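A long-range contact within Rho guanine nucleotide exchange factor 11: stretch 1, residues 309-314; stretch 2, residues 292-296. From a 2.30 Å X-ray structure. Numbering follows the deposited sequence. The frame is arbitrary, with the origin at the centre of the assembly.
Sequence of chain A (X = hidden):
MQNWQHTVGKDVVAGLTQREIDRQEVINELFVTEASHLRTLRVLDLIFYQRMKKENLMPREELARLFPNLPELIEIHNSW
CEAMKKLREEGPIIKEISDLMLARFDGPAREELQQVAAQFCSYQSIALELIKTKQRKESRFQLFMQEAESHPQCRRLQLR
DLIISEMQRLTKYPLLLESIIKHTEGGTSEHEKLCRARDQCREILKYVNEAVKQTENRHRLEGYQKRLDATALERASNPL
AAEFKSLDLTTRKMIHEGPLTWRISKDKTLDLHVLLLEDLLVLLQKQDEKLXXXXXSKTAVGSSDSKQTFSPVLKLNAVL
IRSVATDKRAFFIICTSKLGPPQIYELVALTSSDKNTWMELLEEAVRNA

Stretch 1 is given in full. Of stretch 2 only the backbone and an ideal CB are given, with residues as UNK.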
# COMPACT_ATOMS: atom_id res chain seq x y z
N THR A 309 34.83 -24.52 3.86
CA THR A 309 34.14 -23.25 3.61
C THR A 309 32.63 -23.42 3.38
O THR A 309 32.13 -24.49 3.02
CB THR A 309 34.69 -22.49 2.38
OG1 THR A 309 34.75 -23.37 1.24
CG2 THR A 309 36.07 -21.92 2.65
N PHE A 310 31.90 -22.31 3.55
CA PHE A 310 30.44 -22.27 3.35
C PHE A 310 30.03 -21.82 1.93
O PHE A 310 30.57 -20.83 1.41
CB PHE A 310 29.83 -21.30 4.35
CG PHE A 310 29.31 -21.95 5.60
CD1 PHE A 310 28.32 -22.90 5.53
CD2 PHE A 310 29.77 -21.55 6.85
CE1 PHE A 310 27.80 -23.46 6.69
CE2 PHE A 310 29.26 -22.11 8.01
CZ PHE A 310 28.27 -23.06 7.92
N SER A 311 29.07 -22.52 1.31
CA SER A 311 28.50 -22.08 0.02
C SER A 311 27.55 -20.87 0.21
O SER A 311 26.84 -20.79 1.22
CB SER A 311 27.73 -23.20 -0.69
OG SER A 311 27.09 -22.74 -1.89
N PRO A 312 27.53 -19.95 -0.77
CA PRO A 312 26.70 -18.75 -0.72
C PRO A 312 25.32 -18.94 -1.35
O PRO A 312 24.45 -18.07 -1.22
CB PRO A 312 27.52 -17.73 -1.51
CG PRO A 312 28.36 -18.54 -2.45
CD PRO A 312 28.33 -19.99 -2.02
N VAL A 313 25.12 -20.08 -2.01
CA VAL A 313 23.86 -20.43 -2.62
C VAL A 313 23.36 -21.71 -2.00
O VAL A 313 24.11 -22.67 -1.83
CB VAL A 313 24.03 -20.66 -4.11
CG1 VAL A 313 22.71 -21.06 -4.74
CG2 VAL A 313 24.58 -19.42 -4.76
N LEU A 314 22.08 -21.74 -1.68
CA LEU A 314 21.43 -22.94 -1.14
C LEU A 314 20.28 -23.32 -2.03
O LEU A 314 19.57 -22.46 -2.50
CB LEU A 314 20.93 -22.66 0.29
CG LEU A 314 22.08 -22.29 1.24
CD1 LEU A 314 21.64 -21.95 2.64
CD2 LEU A 314 23.08 -23.44 1.28
N UNK A 292 28.48 -9.35 -4.02
CA UNK A 292 29.50 -10.36 -4.12
C UNK A 292 28.95 -11.70 -3.75
O UNK A 292 28.54 -11.92 -2.60
CB UNK A 292 30.70 -10.01 -3.24
N UNK A 293 28.99 -12.60 -4.73
CA UNK A 293 28.71 -13.99 -4.47
C UNK A 293 30.06 -14.66 -4.18
O UNK A 293 30.95 -14.67 -5.05
CB UNK A 293 27.98 -14.65 -5.64
N UNK A 294 30.21 -15.19 -2.95
CA UNK A 294 31.52 -15.56 -2.40
C UNK A 294 31.43 -16.57 -1.25
O UNK A 294 30.61 -16.38 -0.33
CB UNK A 294 32.24 -14.30 -1.91
N UNK A 295 32.31 -17.57 -1.26
CA UNK A 295 32.40 -18.59 -0.18
C UNK A 295 32.89 -18.03 1.18
O UNK A 295 33.51 -16.98 1.24
CB UNK A 295 33.35 -19.71 -0.62
N UNK A 296 32.55 -18.73 2.27
CA UNK A 296 32.89 -18.33 3.65
C UNK A 296 32.44 -16.90 4.01
O UNK A 296 31.58 -16.30 3.35
CB UNK A 296 34.40 -18.44 3.85

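The two segments run roughly antiparallel, with end-to-end directions 148° apart, and the register can be read from the CA atoms: Phe 310 lies 4.6 Å from position 296, CA to CA, and Ser 311 CA lies 5.2 Å from position 295 CA.

Position 292 has nothing of the other segment within 5.5 Å of its ideal CB, so stretch 1 sets no preference there. The deposited residue is Leu 292, which makes no contact across the pair.

At position 293 the CA-to-CB bond points sideways, and the ideal CB is 5.0 Å from CG of Pro 312. The surface on offer is apolar, made of the proline ring and the CG2 methyl of Val 313. A short side chain would leave that gap largely unfilled, whereas leucine, isoleucine or methionine could reach across it. The residue is Leu 293, with chi1 t and chi2 p; the end of its side chain comes nearer than its CB, placing CD1 3.9 Å from Pro 312 CB and 4.2 Å from Val 313 CG2.

Position 294 turns its CB away, with no atom of stretch 1 within 5.5 Å, and its phi/psi of -159/137 is extended. Many residues would suit, polar ones included. It is Lys 294, whose side chain makes no close contact with stretch 1; its backbone O packs 3.6 Å from Pro 312 CB.

Position 295 has stretch 1 close to its sideways CB, which in ideal form lies 3.6 Å from Phe 310 O, 4.3 Å from Thr 309 CB and 5.2 Å from Pro 312 CD. A small or apolar side chain (alanine, serine, cysteine, valine) could pack against Pro 312, and a longer one could lead off past it; the geometry does not single one out. Cys 295 occupies it with chi1 m, setting SG 4.2 Å from Pro 312 CD and 4.3 Å from Ser 311 CA. Its CA also makes a CA-H...O contact with Phe 310 O at 3.3 Å, the angle at H being 129°.

Position 296 is anchored through its backbone: its N donates a hydrogen bond to Phe 310 O over 3.0 Å, with an N-H...O angle of 158°, so one carbonyl receives both this N-H and the preceding CA-H. A positive phi of 54° makes glycine, asparagine or aspartate natural candidates, but the sideways CB, ideally 4.0 Å from Thr 309 CG2, also permits a larger flat group beside that methyl. The residue is His 296; Thr 309 CG2 meets the edge of its imidazole, near the ring plane.

Stretch 2 (292-296) LLKCH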
# COMPACT_ATOMS: atom_id res chain seq x y z
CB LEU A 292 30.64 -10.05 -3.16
CG LEU A 292 31.47 -8.82 -3.45
CD1 LEU A 292 32.69 -8.90 -2.55
CD2 LEU A 292 31.85 -8.71 -4.93
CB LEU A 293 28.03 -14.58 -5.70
CG LEU A 293 27.13 -15.78 -5.51
CD1 LEU A 293 26.13 -15.55 -4.39
CD2 LEU A 293 26.40 -16.11 -6.81
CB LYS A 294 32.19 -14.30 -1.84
CG LYS A 294 33.69 -14.20 -2.09
CD LYS A 294 34.29 -12.99 -1.38
CE LYS A 294 34.11 -13.08 0.13
NZ LYS A 294 35.02 -12.16 0.85
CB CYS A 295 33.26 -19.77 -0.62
SG CYS A 295 32.38 -21.04 -1.57
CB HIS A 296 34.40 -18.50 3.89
CG HIS A 296 34.75 -18.97 5.27
ND1 HIS A 296 34.38 -18.28 6.41
CD2 HIS A 296 35.47 -20.04 5.69
CE1 HIS A 296 34.83 -18.92 7.47
NE2 HIS A 296 35.49 -19.99 7.07
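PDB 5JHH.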